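Local coordinates for protein alpha-fucosidase GH29 (PDB 4PSR) that hydrolyses alpha-L-fucosides as a family 29 glycoside hydrolase and probably releases alpha-1,6-linked fucose from the glycans of glycoproteins, at residues A[219-231]-A[263-277]. Sequence-based numbering, arbitrary orientation. Where two conformers were deposited one is given.
With FUL (beta-L-fucopyranose), chain M; MAN (alpha-D-mannopyranose), chain D.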
loop_
_atom_site.group_PDB
_atom_site.type_symbol
_atom_site.label_atom_id
_atom_site.label_comp_id
_atom_site.label_asym_id
_atom_site.label_seq_id
_atom_site.Cartn_x
_atom_site.Cartn_y
_atom_site.Cartn_z
ATOM N N GLN A 219 -5.311 18.241 8.599
ATOM C CA GLN A 219 -4.548 18.478 7.372
ATOM C C GLN A 219 -3.696 17.276 6.898
ATOM O O GLN A 219 -2.469 17.384 6.716
ATOM C CB GLN A 219 -3.693 19.755 7.472
ATOM C CG GLN A 219 -4.518 21.001 7.827
ATOM C CD GLN A 219 -3.707 22.301 7.793
ATOM O OE1 GLN A 219 -2.499 22.297 7.524
ATOM N NE2 GLN A 219 -4.372 23.423 8.103
ATOM N N PRO A 220 -4.350 16.138 6.663
ATOM C CA PRO A 220 -3.595 14.936 6.265
ATOM C C PRO A 220 -2.891 15.055 4.917
ATOM O O PRO A 220 -3.425 15.674 3.982
ATOM C CB PRO A 220 -4.677 13.858 6.182
ATOM C CG PRO A 220 -5.931 14.628 5.857
ATOM C CD PRO A 220 -5.809 15.935 6.563
ATOM N N ASP A 221 -1.709 14.461 4.837
ATOM C CA ASP A 221 -0.976 14.336 3.592
ATOM C C ASP A 221 -1.544 13.242 2.691
ATOM O O ASP A 221 -1.420 13.339 1.471
ATOM C CB ASP A 221 0.483 14.077 3.915
ATOM C CG ASP A 221 1.077 15.204 4.718
ATOM O OD1 ASP A 221 1.157 16.332 4.167
ATOM O OD2 ASP A 221 1.422 14.998 5.903
ATOM N N ILE A 222 -2.121 12.223 3.307
ATOM C CA ILE A 222 -2.768 11.132 2.594
ATOM C C ILE A 222 -4.086 10.831 3.261
ATOM O O ILE A 222 -4.152 10.703 4.490
ATOM C CB ILE A 222 -1.938 9.814 2.629
ATOM C CG1 ILE A 222 -0.515 9.996 2.051
ATOM C CG2 ILE A 222 -2.691 8.686 1.883
ATOM C CD1 ILE A 222 0.491 8.937 2.552
ATOM N N ILE A 223 -5.166 10.772 2.481
ATOM C CA ILE A 223 -6.439 10.225 2.975
ATOM C C ILE A 223 -6.673 8.879 2.292
ATOM O O ILE A 223 -6.868 8.814 1.052
ATOM C CB ILE A 223 -7.640 11.169 2.748
ATOM C CG1 ILE A 223 -7.408 12.479 3.513
ATOM C CG2 ILE A 223 -8.936 10.496 3.202
ATOM C CD1 ILE A 223 -8.524 13.516 3.301
ATOM N N TRP A 224 -6.644 7.818 3.086
ATOM C CA TRP A 224 -6.824 6.448 2.624
ATOM C C TRP A 224 -8.299 6.120 2.779
ATOM O O TRP A 224 -8.893 6.401 3.825
ATOM C CB TRP A 224 -5.937 5.577 3.505
ATOM C CG TRP A 224 -5.885 4.089 3.309
ATOM C CD1 TRP A 224 -4.803 3.380 2.852
ATOM C CD2 TRP A 224 -6.867 3.112 3.668
ATOM N NE1 TRP A 224 -5.051 2.037 2.908
ATOM C CE2 TRP A 224 -6.312 1.834 3.392
ATOM C CE3 TRP A 224 -8.173 3.182 4.179
ATOM C CZ2 TRP A 224 -7.016 0.641 3.594
ATOM C CZ3 TRP A 224 -8.881 1.984 4.377
ATOM C CH2 TRP A 224 -8.292 0.736 4.082
ATOM N N ASN A 225 -8.900 5.546 1.722
ATOM C CA ASN A 225 -10.319 5.169 1.710
ATOM C C ASN A 225 -10.514 3.691 1.522
ATOM O O ASN A 225 -9.826 3.074 0.695
ATOM C CB ASN A 225 -11.093 5.869 0.586
ATOM C CG ASN A 225 -11.191 7.343 0.787
ATOM O OD1 ASN A 225 -12.180 7.828 1.390
ATOM N ND2 ASN A 225 -10.221 8.092 0.260
ATOM N N ASP A 226 -11.493 3.120 2.212
ATOM C CA ASP A 226 -11.884 1.739 2.004
ATOM C C ASP A 226 -12.993 1.640 0.942
ATOM O O ASP A 226 -13.423 2.638 0.406
ATOM C CB ASP A 226 -12.327 1.099 3.335
ATOM C CG ASP A 226 -12.011 -0.375 3.421
ATOM O OD1 ASP A 226 -11.730 -0.988 2.346
ATOM O OD2 ASP A 226 -12.047 -0.931 4.522
ATOM N N PHE A 227 -13.404 0.405 0.689
ATOM C CA PHE A 227 -14.342 0.050 -0.385
ATOM C C PHE A 227 -15.752 0.567 -0.120
ATOM O O PHE A 227 -16.022 1.188 0.912
ATOM C CB PHE A 227 -14.363 -1.473 -0.585
ATOM C CG PHE A 227 -15.205 -2.220 0.405
ATOM C CD1 PHE A 227 -16.433 -2.731 0.040
ATOM C CD2 PHE A 227 -14.786 -2.421 1.710
ATOM C CE1 PHE A 227 -17.235 -3.423 0.952
ATOM C CE2 PHE A 227 -15.585 -3.117 2.619
ATOM C CZ PHE A 227 -16.817 -3.621 2.231
ATOM N N SER A 228 -16.657 0.277 -1.055
ATOM C CA SER A 228 -18.061 0.743 -1.049
ATOM C C SER A 228 -18.153 2.211 -1.452
ATOM O O SER A 228 -19.159 2.874 -1.157
ATOM C CB SER A 228 -18.783 0.456 0.266
ATOM O OG SER A 228 -20.193 0.617 0.064
ATOM N N LEU A 229 -17.149 2.724 -2.165
ATOM C CA LEU A 229 -17.265 4.008 -2.828
ATOM C C LEU A 229 -18.139 3.851 -4.100
ATOM O O LEU A 229 -19.057 4.658 -4.340
ATOM C CB LEU A 229 -15.877 4.610 -3.164
ATOM C CG LEU A 229 -14.940 4.817 -1.951
ATOM C CD1 LEU A 229 -13.672 5.440 -2.439
ATOM C CD2 LEU A 229 -15.589 5.690 -0.878
ATOM N N ASP A 230 -17.815 2.837 -4.904
ATOM C CA ASP A 230 -18.689 2.365 -6.012
ATOM C C ASP A 230 -18.203 0.971 -6.351
ATOM O O ASP A 230 -17.465 0.781 -7.337
ATOM C CB ASP A 230 -18.650 3.304 -7.225
ATOM C CG ASP A 230 -19.646 2.908 -8.334
ATOM O OD1 ASP A 230 -20.502 2.034 -8.040
ATOM O OD2 ASP A 230 -19.526 3.497 -9.452
ATOM N N SER A 231 -18.564 0.020 -5.513
ATOM C CA SER A 231 -18.131 -1.358 -5.692
ATOM C C SER A 231 -19.323 -2.291 -5.585
ATOM O O SER A 231 -19.462 -3.076 -4.655
ATOM C CB SER A 231 -16.986 -1.696 -4.734
ATOM O OG SER A 231 -17.325 -1.390 -3.412
ATOM N N TRP A 263 -2.973 24.782 1.326
ATOM C CA TRP A 263 -1.975 24.476 2.341
ATOM C C TRP A 263 -0.543 24.513 1.780
ATOM O O TRP A 263 0.413 24.472 2.542
ATOM C CB TRP A 263 -2.218 23.073 2.910
ATOM C CG TRP A 263 -3.541 22.827 3.535
ATOM C CD1 TRP A 263 -4.397 23.738 4.090
ATOM C CD2 TRP A 263 -4.147 21.549 3.695
ATOM N NE1 TRP A 263 -5.521 23.083 4.580
ATOM C CE2 TRP A 263 -5.384 21.739 4.344
ATOM C CE3 TRP A 263 -3.767 20.258 3.337
ATOM C CZ2 TRP A 263 -6.235 20.673 4.639
ATOM C CZ3 TRP A 263 -4.622 19.203 3.640
ATOM C CH2 TRP A 263 -5.826 19.426 4.274
ATOM N N GLY A 264 -0.396 24.530 0.458
ATOM C CA GLY A 264 0.909 24.436 -0.178
ATOM C C GLY A 264 1.536 23.055 -0.110
ATOM O O GLY A 264 2.751 22.930 -0.014
ATOM N N LYS A 265 0.684 22.039 -0.151
ATOM C CA LYS A 265 1.081 20.642 0.017
ATOM C C LYS A 265 0.597 19.836 -1.167
ATOM O O LYS A 265 -0.449 20.129 -1.735
ATOM C CB LYS A 265 0.408 20.021 1.252
ATOM C CG LYS A 265 0.741 20.684 2.543
ATOM C CD LYS A 265 0.816 19.693 3.679
ATOM C CE LYS A 265 -0.543 19.177 4.105
ATOM N NZ LYS A 265 -0.389 18.415 5.369
ATOM N N GLU A 266 1.338 18.801 -1.513
ATOM C CA GLU A 266 0.929 17.813 -2.498
ATOM C C GLU A 266 0.290 16.656 -1.754
ATOM O O GLU A 266 0.974 15.898 -1.075
ATOM C CB GLU A 266 2.121 17.313 -3.296
ATOM C CG GLU A 266 2.804 18.375 -4.124
ATOM C CD GLU A 266 4.108 17.865 -4.646
ATOM O OE1 GLU A 266 4.239 17.650 -5.867
ATOM O OE2 GLU A 266 5.006 17.628 -3.809
ATOM N N VAL A 267 -1.026 16.540 -1.865
ATOM C CA VAL A 267 -1.783 15.560 -1.094
ATOM C C VAL A 267 -2.119 14.362 -1.944
ATOM O O VAL A 267 -2.090 14.408 -3.184
ATOM C CB VAL A 267 -3.063 16.155 -0.446
ATOM C CG1 VAL A 267 -2.672 17.315 0.454
ATOM C CG2 VAL A 267 -4.124 16.576 -1.506
ATOM N N VAL A 268 -2.436 13.267 -1.270
ATOM C CA VAL A 268 -2.741 11.993 -1.920
ATOM C C VAL A 268 -4.020 11.422 -1.363
ATOM O O VAL A 268 -4.267 11.484 -0.157
ATOM C CB VAL A 268 -1.618 10.977 -1.652
ATOM C CG1 VAL A 268 -1.922 9.596 -2.226
ATOM C CG2 VAL A 268 -0.304 11.503 -2.198
ATOM N N THR A 269 -4.871 10.844 -2.223
ATOM C CA THR A 269 -5.933 9.996 -1.715
ATOM C C THR A 269 -5.881 8.618 -2.374
ATOM O O THR A 269 -5.528 8.493 -3.557
ATOM C CB THR A 269 -7.332 10.662 -1.856
ATOM O OG1 THR A 269 -8.295 9.970 -1.060
ATOM C CG2 THR A 269 -7.798 10.715 -3.312
ATOM N N THR A 270 -6.113 7.587 -1.574
ATOM C CA THR A 270 -6.073 6.203 -2.041
ATOM C C THR A 270 -7.478 5.584 -1.971
ATOM O O THR A 270 -8.361 6.061 -1.231
ATOM C CB THR A 270 -5.076 5.299 -1.230
ATOM O OG1 THR A 270 -5.618 5.036 0.069
ATOM C CG2 THR A 270 -3.698 5.928 -1.081
ATOM N N TYR A 271 -7.696 4.550 -2.761
ATOM C CA TYR A 271 -8.979 3.849 -2.750
ATOM C C TYR A 271 -8.686 2.403 -3.150
ATOM O O TYR A 271 -7.640 2.139 -3.767
ATOM C CB TYR A 271 -10.034 4.523 -3.655
ATOM C CG TYR A 271 -9.724 4.350 -5.114
ATOM C CD1 TYR A 271 -8.563 4.867 -5.684
ATOM C CD2 TYR A 271 -10.596 3.621 -5.923
ATOM C CE1 TYR A 271 -8.263 4.651 -6.996
ATOM C CE2 TYR A 271 -10.306 3.399 -7.247
ATOM C CZ TYR A 271 -9.148 3.913 -7.785
ATOM O OH TYR A 271 -8.848 3.655 -9.113
ATOM N N LYS A 272 -9.571 1.475 -2.796
ATOM C CA LYS A 272 -9.294 0.054 -3.077
ATOM C C LYS A 272 -9.282 -0.209 -4.588
ATOM O O LYS A 272 -10.131 0.280 -5.312
ATOM C CB LYS A 272 -10.256 -0.873 -2.343
ATOM C CG LYS A 272 -10.113 -0.814 -0.839
ATOM C CD LYS A 272 -8.735 -1.336 -0.376
ATOM C CE LYS A 272 -8.592 -1.388 1.135
ATOM N NZ LYS A 272 -9.420 -2.472 1.707
ATOM N N HIS A 273 -8.299 -0.990 -5.030
ATOM C CA HIS A 273 -8.029 -1.243 -6.446
ATOM C C HIS A 273 -9.251 -1.677 -7.240
ATOM O O HIS A 273 -9.462 -1.217 -8.350
ATOM C CB HIS A 273 -6.900 -2.289 -6.575
ATOM C CG HIS A 273 -6.700 -2.812 -7.969
ATOM N ND1 HIS A 273 -6.877 -4.138 -8.301
ATOM C CD2 HIS A 273 -6.324 -2.184 -9.106
ATOM C CE1 HIS A 273 -6.622 -4.305 -9.588
ATOM N NE2 HIS A 273 -6.288 -3.138 -10.103
ATOM N N HIS A 274 -10.042 -2.551 -6.655
ATOM C CA HIS A 274 -11.198 -3.154 -7.344
ATOM C C HIS A 274 -12.416 -2.223 -7.367
ATOM O O HIS A 274 -13.366 -2.445 -8.109
ATOM C CB HIS A 274 -11.553 -4.460 -6.663
ATOM C CG HIS A 274 -12.061 -4.302 -5.264
ATOM N ND1 HIS A 274 -13.403 -4.169 -4.973
ATOM C CD2 HIS A 274 -11.412 -4.253 -4.076
ATOM C CE1 HIS A 274 -13.561 -4.059 -3.665
ATOM N NE2 HIS A 274 -12.370 -4.112 -3.098
ATOM N N ASP A 275 -12.380 -1.186 -6.548
ATOM C CA ASP A 275 -13.481 -0.240 -6.399
ATOM C C ASP A 275 -13.445 0.750 -7.565
ATOM O O ASP A 275 -12.378 1.132 -8.084
ATOM C CB ASP A 275 -13.291 0.469 -5.036
ATOM C CG ASP A 275 -14.485 1.301 -4.564
ATOM O OD1 ASP A 275 -15.298 1.784 -5.388
ATOM O OD2 ASP A 275 -14.625 1.424 -3.315
ATOM N N HIS A 276 -14.627 1.166 -8.022
ATOM C CA HIS A 276 -14.742 2.072 -9.152
ATOM C C HIS A 276 -15.038 3.504 -8.696
ATOM O O HIS A 276 -15.288 4.390 -9.502
ATOM C CB HIS A 276 -15.852 1.581 -10.101
ATOM C CG HIS A 276 -15.597 0.218 -10.663
ATOM N ND1 HIS A 276 -14.639 -0.022 -11.622
ATOM C CD2 HIS A 276 -16.163 -0.977 -10.386
ATOM C CE1 HIS A 276 -14.633 -1.309 -11.922
ATOM N NE2 HIS A 276 -15.543 -1.913 -11.180
ATOM N N GLY A 277 -15.024 3.734 -7.392
ATOM C CA GLY A 277 -15.507 4.998 -6.871
ATOM C C GLY A 277 -14.685 6.229 -7.177
ATOM O O GLY A 277 -15.226 7.334 -7.248
HETATM C C1 FUL M . -10.885 -4.012 4.447
HETATM C C2 FUL M . -11.679 -3.794 5.719
HETATM O O2 FUL M . -12.990 -4.376 5.650
HETATM C C3 FUL M . -10.874 -4.427 6.824
HETATM O O3 FUL M . -11.597 -4.327 8.031
HETATM C C4 FUL M . -9.559 -3.694 6.900
HETATM O O4 FUL M . -9.793 -2.341 7.279
HETATM C C5 FUL M . -8.861 -3.770 5.548
HETATM C C6 FUL M . -7.563 -2.992 5.509
HETATM O O5 FUL M . -9.679 -3.287 4.486
HETATM O O1 FUL M . -11.632 -3.515 3.366
HETATM C C1 MAN D . -24.327 2.413 -12.969
HETATM C C2 MAN D . -23.596 3.490 -12.190
HETATM C C3 MAN D . -22.393 2.899 -11.461
HETATM C C4 MAN D . -22.751 1.645 -10.673
HETATM C C5 MAN D . -23.583 0.675 -11.523
HETATM C C6 MAN D . -24.167 -0.517 -10.735
HETATM O O2 MAN D . -24.433 4.027 -11.176
HETATM O O3 MAN D . -21.829 3.864 -10.611
HETATM O O4 MAN D . -21.546 0.984 -10.314
HETATM O O5 MAN D . -24.694 1.379 -12.103
HETATM O O6 MAN D . -24.795 -0.031 -9.547
HETATM O O HOH W 1 2.074 16.485 1.573
HETATM O O HOH W 2 -7.112 2.739 0.069
HETATM O O HOH W 3 -12.209 2.229 -2.162
HETATM O O HOH W 4 -18.105 5.574 -10.062
#
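Strands 222-225 and 268-272 run parallel, 4.6 Å apart at closest approach and 11° off alignment, pairing Ile222 with Val268, Ile223 with Thr269 and Trp224 with Thr270 through a ladder of backbone hydrogen bonds. Ile223 O takes a second bond, from Thr269 OG1 (2.8 Å), on the face of its carbonyl plane opposite Thr270 N. Likewise Thr270 O is gripped by both Asn225 N and Asn225 ND2, the latter nearly straight down the C=O. Before the strands, the Gln219 amide stacks on the Trp263 indole, planes 14° apart, while Lys265 NZ bonds Gln219 O and forms a salt bridge with Asp221 OD1 (2.9 Å) from above the carboxylate plane. The C-terminal ends form part of the fucose site, consistent with the active site of a TIM-barrel glycosidase. There the Lys272 chain, bent at chi2 and chi4, brings CE past the Trp224 ring (3.6 Å from CZ2). Lys272 NZ forms a salt bridge with Asp226 OD1 (2.8 Å) and donates to fucose O5; Asp226 OD1 also accepts from fucose O1 and, across its plane from the lysine, from Phe227 N. Farther out, the Asp275 carboxylate receives Leu229 N on OD2 and Asp230 N on OD1 (2.8 Å), both syn, tying the two loops together. These are adjacent strands of the (beta/alpha)8 barrel, joined by a beta-alpha-beta crossover: helix 246-263 packs Phe252 and Tyr256 on Ile223, and strands 165-170 and 284-287 flank the pair.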